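Local coordinates for solute-binding protein Csal_2479 (Chromohalobacter salexigens, PDB 4P1L), which binds D-glucuronate in vitro and is probably the extracytoplasmic receptor of a tripartite ATP-independent periplasmic (TRAP) sugar transport system, at residues A[36-41]-A[232-237]; A[43-48]-A[82-87]. All blocks are in the same frame, centred on the assembly; numbering follows the deposited sequence.

Interaction 1 (A[36-41]-A[232-237]). With BDP (beta-D-glucopyranuronic acid), chain C.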
# COMPACT_ATOMS: atom_id res chain seq x y z
N TYR A 36 -6.60 -13.25 0.16
CA TYR A 36 -5.45 -12.46 -0.24
C TYR A 36 -4.36 -12.61 0.83
O TYR A 36 -4.68 -12.83 1.98
CB TYR A 36 -5.92 -11.02 -0.32
CG TYR A 36 -5.02 -10.06 -1.05
CD1 TYR A 36 -5.02 -10.03 -2.43
CD2 TYR A 36 -4.24 -9.15 -0.36
CE1 TYR A 36 -4.22 -9.12 -3.13
CE2 TYR A 36 -3.43 -8.20 -1.04
CZ TYR A 36 -3.44 -8.21 -2.43
OH TYR A 36 -2.68 -7.33 -3.16
N PRO A 37 -3.07 -12.47 0.47
CA PRO A 37 -2.05 -12.64 1.50
C PRO A 37 -2.31 -11.83 2.76
O PRO A 37 -2.15 -12.36 3.86
CB PRO A 37 -0.78 -12.18 0.80
CG PRO A 37 -1.02 -12.59 -0.63
CD PRO A 37 -2.47 -12.33 -0.87
N ASN A 38 -2.67 -10.55 2.60
CA ASN A 38 -2.98 -9.70 3.75
C ASN A 38 -4.14 -10.26 4.57
O ASN A 38 -4.15 -10.15 5.81
CB ASN A 38 -3.36 -8.29 3.30
CG ASN A 38 -2.25 -7.58 2.53
OD1 ASN A 38 -1.44 -8.20 1.83
ND2 ASN A 38 -2.21 -6.28 2.66
N GLY A 39 -5.12 -10.85 3.89
CA GLY A 39 -6.30 -11.38 4.58
C GLY A 39 -5.92 -12.55 5.48
O GLY A 39 -6.29 -12.63 6.64
N LYS A 40 -5.15 -13.48 4.93
CA LYS A 40 -4.67 -14.62 5.68
C LYS A 40 -3.88 -14.19 6.92
O LYS A 40 -4.10 -14.73 8.00
CB LYS A 40 -3.82 -15.51 4.78
CG LYS A 40 -4.59 -16.17 3.63
CD LYS A 40 -3.62 -16.94 2.72
CE LYS A 40 -4.34 -17.76 1.66
NZ LYS A 40 -3.39 -18.25 0.64
N ALA A 41 -2.97 -13.22 6.76
CA ALA A 41 -2.09 -12.78 7.84
C ALA A 41 -2.91 -12.15 8.95
O ALA A 41 -2.60 -12.32 10.14
CB ALA A 41 -1.05 -11.78 7.30
N LEU A 232 5.05 0.72 -1.63
CA LEU A 232 4.33 1.28 -0.50
C LEU A 232 4.29 0.26 0.64
O LEU A 232 3.78 -0.87 0.49
CB LEU A 232 2.93 1.68 -0.93
CG LEU A 232 2.87 2.98 -1.77
CD1 LEU A 232 1.51 3.14 -2.44
CD2 LEU A 232 3.18 4.18 -0.86
N PRO A 233 4.82 0.64 1.82
CA PRO A 233 4.55 -0.21 2.98
C PRO A 233 3.07 -0.18 3.33
O PRO A 233 2.37 0.76 2.94
CB PRO A 233 5.37 0.45 4.11
CG PRO A 233 6.38 1.27 3.43
CD PRO A 233 5.66 1.79 2.19
N GLU A 234 2.60 -1.19 4.06
CA GLU A 234 1.30 -1.15 4.71
C GLU A 234 1.47 -1.44 6.20
O GLU A 234 2.38 -2.17 6.58
CB GLU A 234 0.35 -2.18 4.09
CG GLU A 234 0.33 -2.15 2.56
CD GLU A 234 -0.97 -2.69 1.97
OE1 GLU A 234 -1.72 -3.41 2.69
OE2 GLU A 234 -1.23 -2.38 0.78
N CYS A 235 0.64 -0.84 7.05
CA CYS A 235 0.73 -1.10 8.47
C CYS A 235 -0.35 -2.06 8.89
O CYS A 235 -1.41 -2.14 8.27
CB CYS A 235 0.61 0.18 9.29
SG CYS A 235 -0.96 1.07 9.09
N LEU A 236 -0.06 -2.78 9.97
CA LEU A 236 -1.06 -3.41 10.82
C LEU A 236 -1.10 -2.53 12.05
O LEU A 236 -0.10 -2.42 12.77
CB LEU A 236 -0.68 -4.84 11.18
CG LEU A 236 -1.51 -5.54 12.24
CD1 LEU A 236 -2.98 -5.40 12.01
CD2 LEU A 236 -1.11 -7.00 12.29
N CYS A 237 -2.21 -1.82 12.25
CA CYS A 237 -2.30 -0.86 13.35
C CYS A 237 -3.57 -1.02 14.20
O CYS A 237 -4.54 -1.68 13.78
CB CYS A 237 -2.25 0.57 12.80
SG CYS A 237 -3.72 1.07 11.85
C1 BDP C . -3.41 -2.25 -3.08
C2 BDP C . -3.39 -1.96 -1.58
C3 BDP C . -4.77 -1.63 -1.14
C4 BDP C . -5.22 -0.43 -1.92
C5 BDP C . -5.18 -0.72 -3.44
C6 BDP C . -5.59 0.49 -4.29
O2 BDP C . -2.95 -3.15 -0.95
O3 BDP C . -4.65 -1.20 0.32
O4 BDP C . -6.55 -0.06 -1.53
O5 BDP C . -3.88 -1.10 -3.80
O6A BDP C . -5.00 0.62 -5.41
O1 BDP C . -2.12 -2.51 -3.51
O6B BDP C . -6.51 1.23 -3.90

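Interaction 2 (A[43-48]-A[82-87])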
# COMPACT_ATOMS: atom_id res chain seq x y z
N GLU A 43 -6.07 -12.89 9.70
CA GLU A 43 -6.81 -13.93 10.42
C GLU A 43 -5.86 -14.63 11.38
O GLU A 43 -6.26 -14.99 12.50
CB GLU A 43 -7.44 -14.95 9.45
CG GLU A 43 -8.59 -14.41 8.61
CD GLU A 43 -9.85 -14.12 9.42
OE1 GLU A 43 -9.86 -14.39 10.64
OE2 GLU A 43 -10.83 -13.61 8.80
N SER A 44 -4.61 -14.82 10.97
CA SER A 44 -3.60 -15.40 11.87
C SER A 44 -3.40 -14.51 13.08
O SER A 44 -3.35 -14.98 14.20
CB SER A 44 -2.27 -15.59 11.14
OG SER A 44 -2.40 -16.57 10.14
N PHE A 45 -3.30 -13.20 12.83
CA PHE A 45 -3.17 -12.22 13.92
C PHE A 45 -4.37 -12.34 14.86
O PHE A 45 -4.21 -12.41 16.08
CB PHE A 45 -3.08 -10.82 13.33
CG PHE A 45 -3.20 -9.70 14.33
CD1 PHE A 45 -2.17 -9.41 15.22
CD2 PHE A 45 -4.33 -8.88 14.34
CE1 PHE A 45 -2.28 -8.38 16.11
CE2 PHE A 45 -4.43 -7.82 15.23
CZ PHE A 45 -3.42 -7.58 16.12
N ALA A 46 -5.56 -12.36 14.29
CA ALA A 46 -6.77 -12.43 15.10
C ALA A 46 -6.75 -13.66 16.02
O ALA A 46 -7.09 -13.57 17.20
CB ALA A 46 -8.01 -12.44 14.22
N LYS A 47 -6.39 -14.81 15.46
CA LYS A 47 -6.33 -16.03 16.25
C LYS A 47 -5.29 -15.96 17.35
O LYS A 47 -5.55 -16.33 18.50
CB LYS A 47 -6.04 -17.25 15.38
CG LYS A 47 -7.17 -17.60 14.46
CD LYS A 47 -6.72 -18.63 13.41
CE LYS A 47 -7.93 -19.18 12.63
NZ LYS A 47 -8.40 -18.26 11.54
N GLU A 48 -4.09 -15.51 16.98
CA GLU A 48 -2.98 -15.48 17.92
C GLU A 48 -3.29 -14.51 19.07
O GLU A 48 -3.00 -14.78 20.24
CB GLU A 48 -1.69 -15.12 17.19
CG GLU A 48 -0.44 -15.32 18.02
CD GLU A 48 0.83 -15.13 17.23
OE1 GLU A 48 0.82 -15.38 16.01
OE2 GLU A 48 1.87 -14.74 17.82
N LEU A 82 -13.45 1.74 14.87
CA LEU A 82 -12.82 0.46 14.51
C LEU A 82 -11.58 0.27 15.37
O LEU A 82 -10.93 1.25 15.75
CB LEU A 82 -12.42 0.43 13.04
CG LEU A 82 -13.55 0.50 12.02
CD1 LEU A 82 -12.95 0.64 10.62
CD2 LEU A 82 -14.40 -0.74 12.09
N ASP A 83 -11.26 -0.98 15.67
CA ASP A 83 -10.18 -1.27 16.61
C ASP A 83 -8.82 -1.53 15.98
O ASP A 83 -7.78 -1.13 16.52
CB ASP A 83 -10.56 -2.47 17.48
CG ASP A 83 -11.83 -2.22 18.27
OD1 ASP A 83 -11.77 -1.42 19.23
OD2 ASP A 83 -12.85 -2.86 17.94
N PHE A 84 -8.80 -2.22 14.84
CA PHE A 84 -7.54 -2.46 14.16
C PHE A 84 -7.73 -2.52 12.64
O PHE A 84 -8.85 -2.59 12.15
CB PHE A 84 -6.85 -3.72 14.71
CG PHE A 84 -7.54 -5.03 14.35
CD1 PHE A 84 -8.68 -5.45 15.01
CD2 PHE A 84 -7.00 -5.87 13.38
CE1 PHE A 84 -9.29 -6.66 14.70
CE2 PHE A 84 -7.59 -7.07 13.07
CZ PHE A 84 -8.75 -7.47 13.73
N ALA A 85 -6.63 -2.48 11.89
CA ALA A 85 -6.73 -2.46 10.46
C ALA A 85 -5.37 -2.65 9.80
O ALA A 85 -4.31 -2.39 10.40
CB ALA A 85 -7.36 -1.17 10.01
N ASN A 86 -5.43 -3.09 8.55
CA ASN A 86 -4.32 -3.11 7.61
C ASN A 86 -4.57 -1.97 6.63
O ASN A 86 -5.51 -2.00 5.84
CB ASN A 86 -4.29 -4.50 6.94
CG ASN A 86 -3.47 -4.57 5.66
OD1 ASN A 86 -3.81 -5.33 4.78
ND2 ASN A 86 -2.39 -3.79 5.56
N PHE A 87 -3.77 -0.91 6.75
CA PHE A 87 -3.87 0.20 5.83
C PHE A 87 -2.64 0.29 4.94
O PHE A 87 -1.51 0.16 5.42
CB PHE A 87 -3.98 1.53 6.57
CG PHE A 87 -5.23 1.69 7.37
CD1 PHE A 87 -6.47 1.42 6.82
CD2 PHE A 87 -5.17 2.11 8.69
CE1 PHE A 87 -7.62 1.57 7.54
CE2 PHE A 87 -6.34 2.27 9.43
CZ PHE A 87 -7.57 1.99 8.84

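Interaction 1 (A[36-41]-A[232-237])
N38, in the first turn of helix 37-52, and E234, the first residue of strand 234-239, face each other with CA atoms 9.6 Å apart, so the backbones stand well clear and the gap is crossed by side chains. The helix starts just before N38: Y36 is the N-cap, and its O accepts K40 N at 3.1 Å. The two touching groups cross at about a right angle. The amide plane of N38 and the carboxylate plane of E234 are 83° apart, and N38 ND2 lies 2.9 Å from E234 OE1. The stronger partner of that amide nitrogen is N86 OD1, while N38 OD1 takes a hydrogen bond from Q265 NE2, so both ends of the amide are engaged and its rotation is fixed.

E234 has its CG anti to the carbonyl carbon (chi1 -48°) and an extended chain beyond it, which carries the carboxylate from the strand to the sugar. The two oxygens divide the work. E234 OE2 accepts a hydrogen bond from O2 of the bound beta-D-glucuronate at 2.6 Å and another from N88 ND2, whereas OE1 accepts N86 ND2. E234 OE2 is 3.2 Å from sugar C2, while E234 OE1 is 3.9 Å from the sugar O2, evidence that one oxygen reads the ligand. A glutamine here has an NH2 in place of one carboxylate oxygen, and would probably leave either the sugar O2 hydroxyl and N88 ND2, or N86 ND2, without its acceptor.

N38 is thus a second-shell residue: its ND2 holds the amide of N86, which in turn donates to E234 OE1, and these amide groups are likely to favour the ionised carboxylate and leave OE2 ready to accept the sugar hydroxyl.

Interaction 2 (A[43-48]-A[82-87])
F45 of helix 37-52 and F84 at the start of strand 84-88 account for the direct contact between these segments, and both are buried. The side chain of F45 leaves the helix with CB directed toward the strand; its CG is anti to the backbone N (chi1 169°), which swings the ring out from the helix to the sheet. Beyond CG, the CD2 side of the ring does the touching. F45 CD2 lies 3.9 Å from F84 CE2, and farther out F45 CE2 makes the closest approach, 3.7 Å from F84 CD2. The same F45 CE2 is also 3.9 Å from F84 CE2, so the CD2-CE2 edge of F45 meets the CD2 and CE2 atoms of F84.

Ring geometry defines the pair: the centroids are 5.5 Å apart and the planes are inclined at 60°, an offset edge-to-face arrangement in which F45 supplies the edge. F84 CD2 and CE2 accordingly sit at the rim of the F45 ring, close to its plane. The two side chains run past one another in opposite directions instead of meeting end-on.

Surrounding apolar groups complete the packing. F45 also touches L236 and, on helix 248-282, I254, A257, A258 and A261; F84 rests on P59, V61 and V238. An aromatic pair between a helix and the sheet it covers is a hydrophobic core element, here in the alpha/beta domain with strand order 2-1-3-5-4, the order of type II periplasmic binding proteins.

In the fold
Both interactions use helix 37-52 against neighbouring antiparallel strands of one sheet, 234-239 and 84-88, and their centres are 9 Å apart. N86 joins them: its OD1 lies 2.8 Å from N38 ND2, a probable hydrogen bond, tying strand 84-88 into the polar cluster of interaction 1. The strands are themselves paired, with C237 N 2.9 Å from A85 O. Along the helix the character changes: the centre of interaction 1, which holds the glucuronate-binding carboxylate, is about 9 Å from the chain centre, and that of interaction 2, the aromatic pair away from the pocket, about 16 Å. In sequence, interaction 2 is nested within the loop that interaction 1 closes.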